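Local coordinates for protein tryptophan halogenase superfamily (Brevundimonas sp. BAL3, PDB 6FRL) that is a flavin-dependent halogenase that prefers bromination over chlorination, at residues 254-259 against 285-290. Numbering follows the deposited sequence.
Sequences VQSENR and HRAGNG
The carboxamide of N289 reaches across to V254 and S256, on the face of the sheet where S256 OG also sits against the methyl of A287. With CG anti to its own carbonyl carbon (chi1 -50°), N289 swings ND2 back over the neighbouring strand, where both its bonds run close to the amide plane: one to V254 O at 2.9 Å, the other, nearly straight, to S256 OG, also at 2.9 Å. Its OD1 is taken by the backbone N of L312, so the amide is held at both ends and its rotation fixed. An alanine here would probably leave S256 OG and the L312 N-H without these partners, and V254 O with just the weak backbone bond from N289 N. Strands 250-257 and 286-293 are antiparallel neighbours inside the large mixed sheet of this tryptophan-halogenase fold, with 314-323 and 276-282 flanking the pair. S256 and A287 exchange both backbone bonds, N to O at 2.9 Å each way; V254 N meets N289 O at 3.0 Å, while the return bond from N289 N is weak. On the other face, Q255 folds at chi2 (-71°) over G288, its OE1 3.2 Å from G288 CA and bonded to the N of G55. Its NE2 comes within 3.4 Å of R286 NH2, a meeting of two donors, with amide and guanidinium planes 61° apart; R286 NH2 forms a salt bridge with D168. Further along, N258 N binds H285 O at 3.1 Å, and a water bridges N258 ND2 and R286 O.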
loop_
_atom_site.group_PDB
_atom_site.type_symbol
_atom_site.label_atom_id
_atom_site.label_comp_id
_atom_site.label_asym_id
_atom_site.label_seq_id
_atom_site.Cartn_x
_atom_site.Cartn_y
_atom_site.Cartn_z
ATOM N N VAL B 254 -7.623 6.875 -36.879
ATOM C CA VAL B 254 -7.723 7.928 -37.849
ATOM C C VAL B 254 -7.993 9.252 -37.117
ATOM O O VAL B 254 -8.883 9.311 -36.232
ATOM C CB VAL B 254 -8.820 7.609 -38.901
ATOM C CG1 VAL B 254 -10.194 7.465 -38.259
ATOM C CG2 VAL B 254 -8.884 8.674 -40.000
ATOM N N GLN B 255 -7.205 10.286 -37.469
ATOM C CA GLN B 255 -7.426 11.631 -36.958
ATOM C C GLN B 255 -8.574 12.277 -37.731
ATOM O O GLN B 255 -8.699 12.088 -38.940
ATOM C CB GLN B 255 -6.165 12.522 -37.057
ATOM C CG GLN B 255 -5.007 12.174 -36.143
ATOM C CD GLN B 255 -5.274 12.480 -34.670
ATOM O OE1 GLN B 255 -5.569 11.555 -33.894
ATOM N NE2 GLN B 255 -5.146 13.756 -34.269
ATOM N N SER B 256 -9.400 13.025 -37.014
ATOM C CA SER B 256 -10.510 13.749 -37.588
ATOM C C SER B 256 -10.369 15.244 -37.297
ATOM O O SER B 256 -9.763 15.645 -36.284
ATOM C CB SER B 256 -11.835 13.211 -37.045
ATOM O OG SER B 256 -12.028 13.465 -35.668
ATOM N N GLU B 257 -10.937 16.053 -38.203
ATOM C CA GLU B 257 -10.956 17.516 -38.100
ATOM C C GLU B 257 -12.325 17.899 -37.562
ATOM O O GLU B 257 -13.317 17.427 -38.079
ATOM C CB GLU B 257 -10.701 18.137 -39.484
ATOM C CG GLU B 257 -10.578 19.664 -39.521
ATOM C CD GLU B 257 -9.244 20.132 -40.090
ATOM O OE1 GLU B 257 -8.622 20.999 -39.435
ATOM O OE2 GLU B 257 -8.797 19.629 -41.163
ATOM N N ASN B 258 -12.376 18.735 -36.529
ATOM C CA ASN B 258 -13.661 19.157 -35.933
ATOM C C ASN B 258 -14.502 19.931 -36.958
ATOM O O ASN B 258 -13.950 20.694 -37.745
ATOM C CB ASN B 258 -13.452 20.045 -34.691
ATOM C CG ASN B 258 -12.967 19.285 -33.471
ATOM O OD1 ASN B 258 -12.658 19.895 -32.472
ATOM N ND2 ASN B 258 -12.901 17.967 -33.547
ATOM N N ARG B 259 -15.826 19.733 -36.931
ATOM C CA ARG B 259 -16.772 20.522 -37.747
ATOM C C ARG B 259 -17.063 21.832 -37.005
ATOM O O ARG B 259 -16.958 21.876 -35.771
ATOM C CB ARG B 259 -18.089 19.752 -38.044
ATOM C CG ARG B 259 -17.860 18.323 -38.495
ATOM C CD ARG B 259 -18.936 17.676 -39.332
ATOM N NE ARG B 259 -18.446 16.330 -39.609
ATOM C CZ ARG B 259 -19.125 15.369 -40.223
ATOM N NH1 ARG B 259 -18.553 14.184 -40.396
ATOM N NH2 ARG B 259 -20.366 15.564 -40.669
ATOM N N HIS B 285 -9.063 21.378 -31.732
ATOM C CA HIS B 285 -9.647 21.502 -33.106
ATOM C C HIS B 285 -9.638 20.171 -33.900
ATOM O O HIS B 285 -10.058 20.117 -35.054
ATOM C CB HIS B 285 -8.918 22.591 -33.936
ATOM C CG HIS B 285 -8.708 23.894 -33.216
ATOM N ND1 HIS B 285 -9.745 24.728 -32.853
ATOM C CD2 HIS B 285 -7.571 24.517 -32.816
ATOM C CE1 HIS B 285 -9.258 25.798 -32.241
ATOM N NE2 HIS B 285 -7.940 25.695 -32.209
ATOM N N ARG B 286 -9.183 19.098 -33.277
ATOM C CA ARG B 286 -9.019 17.799 -33.931
ATOM C C ARG B 286 -9.379 16.702 -32.938
ATOM O O ARG B 286 -9.558 16.962 -31.747
ATOM C CB ARG B 286 -7.574 17.607 -34.410
ATOM C CG ARG B 286 -7.165 18.472 -35.610
ATOM C CD ARG B 286 -5.644 18.752 -35.658
ATOM N NE ARG B 286 -4.816 17.619 -35.187
ATOM C CZ ARG B 286 -3.850 17.652 -34.245
ATOM N NH1 ARG B 286 -3.486 18.780 -33.610
ATOM N NH2 ARG B 286 -3.234 16.517 -33.942
ATOM N N ALA B 287 -9.512 15.473 -33.424
ATOM C CA ALA B 287 -9.751 14.368 -32.507
ATOM C C ALA B 287 -9.087 13.085 -32.979
ATOM O O ALA B 287 -8.944 12.863 -34.180
ATOM C CB ALA B 287 -11.233 14.169 -32.287
ATOM N N GLY B 288 -8.650 12.275 -32.009
ATOM C CA GLY B 288 -8.265 10.903 -32.240
ATOM C C GLY B 288 -9.508 10.018 -32.294
ATOM O O GLY B 288 -10.439 10.181 -31.485
ATOM N N ASN B 289 -9.541 9.118 -33.283
ATOM C CA ASN B 289 -10.607 8.125 -33.415
ATOM C C ASN B 289 -9.981 6.764 -33.647
ATOM O O ASN B 289 -8.903 6.675 -34.219
ATOM C CB ASN B 289 -11.526 8.400 -34.601
ATOM C CG ASN B 289 -12.034 9.815 -34.648
ATOM O OD1 ASN B 289 -13.214 10.071 -34.369
ATOM N ND2 ASN B 289 -11.149 10.752 -35.031
ATOM N N GLY B 290 -10.678 5.708 -33.231
ATOM C CA GLY B 290 -10.273 4.347 -33.574
ATOM C C GLY B 290 -11.268 3.249 -33.216
ATOM O O GLY B 290 -12.227 3.472 -32.499
HETATM O O HOH W 1 -12.345 17.443 -30.744
#